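Local coordinates for protein tRNA (Adenine(22)-N(1))-methyltransferase (Mycoplasma capricolum subsp. capricolum, PDB 6QE6) that probably methylates N1 of adenine 22 in tRNA, and binds S-adenosyl-homocysteine, the product left by its methyl donor, in its cofactor pocket, at residues Asn212-Leu217 and Asn232-Ile237. Numbering follows the deposited sequence.
Sequences NLTKIL and NRINKI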
loop_
_atom_site.group_PDB
_atom_site.type_symbol
_atom_site.label_atom_id
_atom_site.label_comp_id
_atom_site.label_asym_id
_atom_site.label_seq_id
_atom_site.Cartn_x
_atom_site.Cartn_y
_atom_site.Cartn_z
ATOM N N ASN A 212 14.659 19.690 -1.206
ATOM C CA ASN A 212 13.584 20.303 -1.970
ATOM C C ASN A 212 12.859 21.353 -1.133
ATOM O O ASN A 212 12.550 22.443 -1.629
ATOM C CB ASN A 212 12.643 19.217 -2.493
ATOM C CG ASN A 212 13.295 18.346 -3.581
ATOM O OD1 ASN A 212 14.191 18.792 -4.315
ATOM N ND2 ASN A 212 12.844 17.102 -3.687
ATOM N N LEU A 213 12.648 21.072 0.158
ATOM C CA LEU A 213 11.978 22.024 1.046
ATOM C C LEU A 213 12.825 23.278 1.277
ATOM O O LEU A 213 12.290 24.391 1.386
ATOM C CB LEU A 213 11.656 21.347 2.380
ATOM C CG LEU A 213 10.638 20.209 2.376
ATOM C CD1 LEU A 213 10.543 19.569 3.775
ATOM C CD2 LEU A 213 9.280 20.724 1.888
ATOM N N THR A 214 14.143 23.113 1.370
ATOM C CA THR A 214 15.038 24.259 1.514
ATOM C C THR A 214 14.959 25.192 0.300
ATOM O O THR A 214 14.934 26.421 0.455
ATOM C CB THR A 214 16.465 23.754 1.732
ATOM O OG1 THR A 214 16.484 22.891 2.878
ATOM C CG2 THR A 214 17.435 24.916 1.950
ATOM N N LYS A 215 14.917 24.627 -0.915
ATOM C CA LYS A 215 14.711 25.436 -2.117
ATOM C C LYS A 215 13.466 26.306 -1.999
ATOM O O LYS A 215 13.462 27.468 -2.425
ATOM C CB LYS A 215 14.571 24.539 -3.347
ATOM C CG LYS A 215 15.845 23.961 -3.905
ATOM C CD LYS A 215 15.550 23.359 -5.290
ATOM C CE LYS A 215 14.718 24.327 -6.169
ATOM N NZ LYS A 215 14.269 23.732 -7.479
ATOM N N ILE A 216 12.390 25.748 -1.445
ATOM C CA ILE A 216 11.135 26.482 -1.321
ATOM C C ILE A 216 11.252 27.567 -0.260
ATOM O O ILE A 216 10.687 28.661 -0.409
ATOM C CB ILE A 216 9.988 25.500 -1.012
ATOM C CG1 ILE A 216 9.790 24.551 -2.183
ATOM C CG2 ILE A 216 8.687 26.242 -0.672
ATOM C CD1 ILE A 216 8.917 23.370 -1.839
ATOM N N LEU A 217 11.980 27.284 0.829
ATOM C CA LEU A 217 12.191 28.296 1.858
ATOM C C LEU A 217 12.958 29.498 1.319
ATOM O O LEU A 217 12.813 30.610 1.852
ATOM C CB LEU A 217 12.932 27.700 3.062
ATOM C CG LEU A 217 12.203 26.792 4.062
ATOM C CD1 LEU A 217 13.048 26.588 5.312
ATOM C CD2 LEU A 217 10.825 27.320 4.439
ATOM N N ASN A 232 8.950 23.466 9.759
ATOM C CA ASN A 232 8.681 22.423 10.745
ATOM C C ASN A 232 8.783 21.036 10.127
ATOM O O ASN A 232 9.301 20.109 10.762
ATOM C CB ASN A 232 7.305 22.632 11.388
ATOM C CG ASN A 232 7.403 23.308 12.746
ATOM O OD1 ASN A 232 6.767 24.344 12.991
ATOM N ND2 ASN A 232 8.224 22.734 13.636
ATOM N N ARG A 233 8.295 20.873 8.895
ATOM C CA ARG A 233 8.476 19.609 8.189
ATOM C C ARG A 233 9.951 19.208 8.177
ATOM O O ARG A 233 10.298 18.090 8.575
ATOM C CB ARG A 233 7.901 19.726 6.777
ATOM C CG ARG A 233 7.205 18.479 6.231
ATOM C CD ARG A 233 8.221 17.392 5.980
ATOM N NE ARG A 233 7.924 16.419 4.905
ATOM C CZ ARG A 233 7.122 15.357 5.025
ATOM N NH1 ARG A 233 6.968 14.530 3.997
ATOM N NH2 ARG A 233 6.463 15.122 6.161
ATOM N N ILE A 234 10.839 20.142 7.789
ATOM C CA ILE A 234 12.272 19.845 7.709
ATOM C C ILE A 234 12.792 19.338 9.044
ATOM O O ILE A 234 13.511 18.335 9.107
ATOM C CB ILE A 234 13.073 21.080 7.261
ATOM C CG1 ILE A 234 12.979 21.284 5.754
ATOM C CG2 ILE A 234 14.543 20.932 7.667
ATOM C CD1 ILE A 234 13.294 22.678 5.327
ATOM N N ASN A 235 12.456 20.043 10.130
ATOM C CA ASN A 235 12.931 19.642 11.454
ATOM C C ASN A 235 12.363 18.297 11.877
ATOM O O ASN A 235 13.054 17.522 12.549
ATOM C CB ASN A 235 12.573 20.695 12.498
ATOM C CG ASN A 235 13.317 21.997 12.288
ATOM O OD1 ASN A 235 14.371 22.033 11.640
ATOM N ND2 ASN A 235 12.773 23.077 12.838
ATOM N N LYS A 236 11.113 18.006 11.506
ATOM C CA LYS A 236 10.564 16.692 11.817
ATOM C C LYS A 236 11.348 15.607 11.096
ATOM O O LYS A 236 11.724 14.599 11.710
ATOM C CB LYS A 236 9.074 16.648 11.474
ATOM C CG LYS A 236 8.195 16.886 12.703
ATOM C CD LYS A 236 6.867 17.588 12.401
ATOM C CE LYS A 236 6.064 16.880 11.334
ATOM N NZ LYS A 236 4.659 17.394 11.257
ATOM N N ILE A 237 11.664 15.831 9.811
ATOM C CA ILE A 237 12.422 14.854 9.032
ATOM C C ILE A 237 13.792 14.635 9.655
ATOM O O ILE A 237 14.258 13.496 9.805
ATOM C CB ILE A 237 12.559 15.306 7.563
ATOM C CG1 ILE A 237 11.197 15.449 6.883
ATOM C CG2 ILE A 237 13.433 14.338 6.790
ATOM C CD1 ILE A 237 11.296 15.896 5.440
#
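Leu-213 meets Ile-234 where helices 200-217 and 225-244 run antiparallel as a helical hairpin, the C-terminal coiled-coil-like arm of this Rossmann-fold methyltransferase. The local axes approach to 10.3 Å, with 155° between their N-to-C directions, and Leu-213 CA lies 7.0 Å from Ile-234 CA. No hydrogen bond crosses; the contact is almost wholly aliphatic. The side chains of Leu-213 and Ile-234 lie alongside one another, running in opposing senses. The CD1 methyl of Leu-213 reaches Ile-234 CG1 at 3.6 Å, while Leu-213 CB lies equally near Ile-234 CD1. With CG1 of Ile-234 beside the backbone N (chi1 -79°) and chi2 extended, CD1 is carried on toward Leu-217, whose own CD1 meets it tip to tip at 3.9 Å. Thr-214 borders that methyl: its OG1 hydrogen-bonds to the carbonyl O of Ile-210, one turn earlier. Toward helix 185-190, Arg-233 crosses Leu-213 at about a right angle, offering its aliphatic stem, and its chain, bent at chi2 (-69°), ends in a guanidinium whose NH2 forms a salt bridge with Glu-189. Ile-237, the buried member of the group, also packs on Phe-190, so the hairpin packs there against helix 185-190. Its CD1 approaches Leu-213 CD1 to 4.1 Å, and the same leucine methyl lies 3.9 Å from Arg-233 CD.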